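Extracellular fatty acid-binding protein (Gallus gallus, PDB 3SAO) tightly binds bacterial ferric siderophores and also binds long-chain fatty acids and lysophosphatidic acid in the cavity of a lipocalin beta-barrel. Local coordinates at residues I14-F24 and Y137-L145. Residues are numbered along the deposited sequence; the frame is centred on the assembly and turned at random.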
# COMPACT_ATOMS: atom_id res chain seq x y z
N ILE A 14 -3.33 -4.61 0.33
CA ILE A 14 -2.20 -4.23 1.14
C ILE A 14 -2.27 -5.06 2.42
O ILE A 14 -3.21 -4.93 3.21
CB ILE A 14 -2.21 -2.76 1.42
CG1 ILE A 14 -2.28 -1.99 0.10
CG2 ILE A 14 -0.99 -2.36 2.29
CD1 ILE A 14 -2.47 -0.49 0.22
N VAL A 15 -1.30 -5.95 2.59
CA VAL A 15 -1.43 -7.05 3.55
C VAL A 15 -0.42 -6.93 4.68
O VAL A 15 -0.53 -7.61 5.69
CB VAL A 15 -1.33 -8.45 2.86
CG1 VAL A 15 -2.36 -8.57 1.77
CG2 VAL A 15 0.11 -8.71 2.33
N ALA A 16 0.54 -6.01 4.55
CA ALA A 16 1.47 -5.73 5.66
C ALA A 16 2.08 -4.35 5.47
O ALA A 16 2.12 -3.83 4.38
CB ALA A 16 2.57 -6.79 5.74
N LEU A 17 2.53 -3.81 6.58
CA LEU A 17 3.05 -2.47 6.73
C LEU A 17 4.24 -2.52 7.65
O LEU A 17 4.32 -3.37 8.54
CB LEU A 17 2.01 -1.56 7.39
CG LEU A 17 0.63 -1.49 6.72
CD1 LEU A 17 -0.30 -0.64 7.63
CD2 LEU A 17 0.73 -0.92 5.33
N ALA A 18 5.15 -1.58 7.45
CA ALA A 18 6.24 -1.39 8.37
C ALA A 18 6.50 0.10 8.57
O ALA A 18 6.63 0.85 7.60
CB ALA A 18 7.50 -2.12 7.89
N SER A 19 6.64 0.51 9.83
CA SER A 19 6.91 1.92 10.17
C SER A 19 7.33 2.03 11.62
O SER A 19 7.09 1.12 12.40
CB SER A 19 5.66 2.77 9.94
OG SER A 19 5.70 4.03 10.61
N ASN A 20 7.91 3.18 11.99
CA ASN A 20 8.40 3.39 13.35
C ASN A 20 7.76 4.58 14.09
O ASN A 20 8.27 5.01 15.12
CB ASN A 20 9.94 3.51 13.37
CG ASN A 20 10.45 4.75 12.63
OD1 ASN A 20 9.72 5.42 11.91
ND2 ASN A 20 11.73 5.05 12.83
N THR A 21 6.62 5.08 13.61
CA THR A 21 5.94 6.15 14.33
C THR A 21 5.26 5.60 15.59
O THR A 21 4.86 4.44 15.63
CB THR A 21 4.89 6.88 13.45
OG1 THR A 21 3.72 6.06 13.30
CG2 THR A 21 5.47 7.23 12.08
N ASP A 22 5.19 6.43 16.63
CA ASP A 22 4.37 6.09 17.80
C ASP A 22 2.91 5.91 17.36
O ASP A 22 2.20 5.06 17.90
CB ASP A 22 4.46 7.17 18.88
N PHE A 23 2.48 6.70 16.38
CA PHE A 23 1.09 6.66 15.92
C PHE A 23 0.77 5.30 15.32
O PHE A 23 -0.27 4.70 15.62
CB PHE A 23 0.82 7.77 14.90
N PHE A 24 1.67 4.83 14.45
CA PHE A 24 1.58 3.48 13.89
C PHE A 24 1.75 2.43 14.97
O PHE A 24 0.98 1.48 15.06
CB PHE A 24 2.66 3.30 12.82
CG PHE A 24 2.73 1.92 12.23
CD1 PHE A 24 3.67 1.00 12.69
CD2 PHE A 24 1.87 1.55 11.23
CE1 PHE A 24 3.73 -0.27 12.12
CE2 PHE A 24 1.95 0.30 10.64
CZ PHE A 24 2.88 -0.62 11.09
N TYR A 137 13.76 -1.51 10.45
CA TYR A 137 12.49 -1.83 11.10
C TYR A 137 12.67 -3.08 11.96
O TYR A 137 13.30 -4.06 11.54
CB TYR A 137 11.34 -1.96 10.09
CG TYR A 137 11.06 -0.66 9.39
CD1 TYR A 137 10.77 0.50 10.11
CD2 TYR A 137 11.09 -0.57 8.01
CE1 TYR A 137 10.58 1.72 9.46
CE2 TYR A 137 10.87 0.62 7.35
CZ TYR A 137 10.63 1.76 8.07
OH TYR A 137 10.41 2.93 7.38
N THR A 138 12.19 -3.02 13.19
CA THR A 138 12.13 -4.19 14.05
C THR A 138 10.84 -4.97 13.79
O THR A 138 9.99 -4.54 13.01
CB THR A 138 12.16 -3.80 15.53
OG1 THR A 138 10.97 -3.07 15.84
CG2 THR A 138 13.36 -2.94 15.83
N ASP A 139 10.71 -6.11 14.45
CA ASP A 139 9.52 -6.94 14.35
C ASP A 139 8.30 -6.25 14.96
O ASP A 139 7.19 -6.45 14.49
CB ASP A 139 9.74 -8.28 15.03
CG ASP A 139 11.10 -8.85 14.71
OD1 ASP A 139 11.29 -9.27 13.55
OD2 ASP A 139 11.98 -8.78 15.59
N GLU A 140 8.52 -5.41 15.97
CA GLU A 140 7.41 -4.68 16.57
C GLU A 140 6.90 -3.62 15.60
O GLU A 140 5.78 -3.15 15.74
CB GLU A 140 7.83 -4.03 17.90
N MET A 141 7.72 -3.29 14.59
CA MET A 141 7.34 -2.26 13.61
C MET A 141 6.67 -2.81 12.33
O MET A 141 6.39 -2.05 11.39
CB MET A 141 8.58 -1.46 13.22
CG MET A 141 9.17 -0.70 14.39
SD MET A 141 10.82 -0.19 13.95
CE MET A 141 11.49 0.36 15.55
N VAL A 142 6.48 -4.12 12.28
CA VAL A 142 5.79 -4.78 11.16
C VAL A 142 4.42 -5.26 11.61
O VAL A 142 4.30 -5.93 12.63
CB VAL A 142 6.62 -5.97 10.67
CG1 VAL A 142 5.89 -6.79 9.60
CG2 VAL A 142 8.00 -5.50 10.21
N ALA A 143 3.40 -4.88 10.85
CA ALA A 143 2.02 -5.30 11.06
C ALA A 143 1.60 -6.17 9.91
O ALA A 143 1.71 -5.78 8.76
CB ALA A 143 1.10 -4.09 11.13
N VAL A 144 1.17 -7.38 10.22
CA VAL A 144 0.51 -8.22 9.24
C VAL A 144 -0.98 -7.96 9.46
O VAL A 144 -1.48 -8.14 10.56
CB VAL A 144 0.87 -9.68 9.45
CG1 VAL A 144 0.08 -10.56 8.47
CG2 VAL A 144 2.39 -9.89 9.33
N LEU A 145 -1.66 -7.42 8.45
CA LEU A 145 -3.01 -6.89 8.59
C LEU A 145 -4.08 -7.98 8.51
O LEU A 145 -4.14 -8.67 7.51
CB LEU A 145 -3.27 -5.86 7.49
CG LEU A 145 -2.34 -4.64 7.52
CD1 LEU A 145 -2.58 -3.66 6.38
CD2 LEU A 145 -2.47 -3.98 8.90
O HOH W 1 -2.18 -10.01 5.88
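L17 and A143 form the hydrogen-bonded pair at the heart of a short antiparallel join, in which strand 142-144, following helix 122-133, is added to the first strand of the lipocalin barrel. Two reciprocal bonds join the pair: A143 N reaches L17 O at 2.9 Å, and L17 N donates to A143 O. Beyond it, L145 N bonds to V15 O at 3.0 Å, and a water donating to both V15 O and L145 O closes this end. At the other end S19 N donates to M141 O.

The side chains divide between two faces. A16, A18, V142 and V144 lie on the side of helix 122-133, where A16 and A18 touch F128. L17 and A143 lie on the other, with F24 and L145 joining them; here the L17 and L145 side chains cross at about a right angle, and L17 also touches R112, an enterobactin-binding residue.

The M141 side chain runs from S19 to N20. M141 CB sits 3.1 Å from S19 O, and M141 CG, beside the backbone N (chi1 -63°), stays close to the same oxygen. The extended chain then carries M141 SD to 3.8 Å from N20 CB, where the sulfur also lies at the edge of the Y137 ring and accepts a weak bond from T138 N; CE ends against N20 CB. The Y137 ring itself turns one face to A18 O and S19 N, its CE1 lying 3.7 Å from S19 CA.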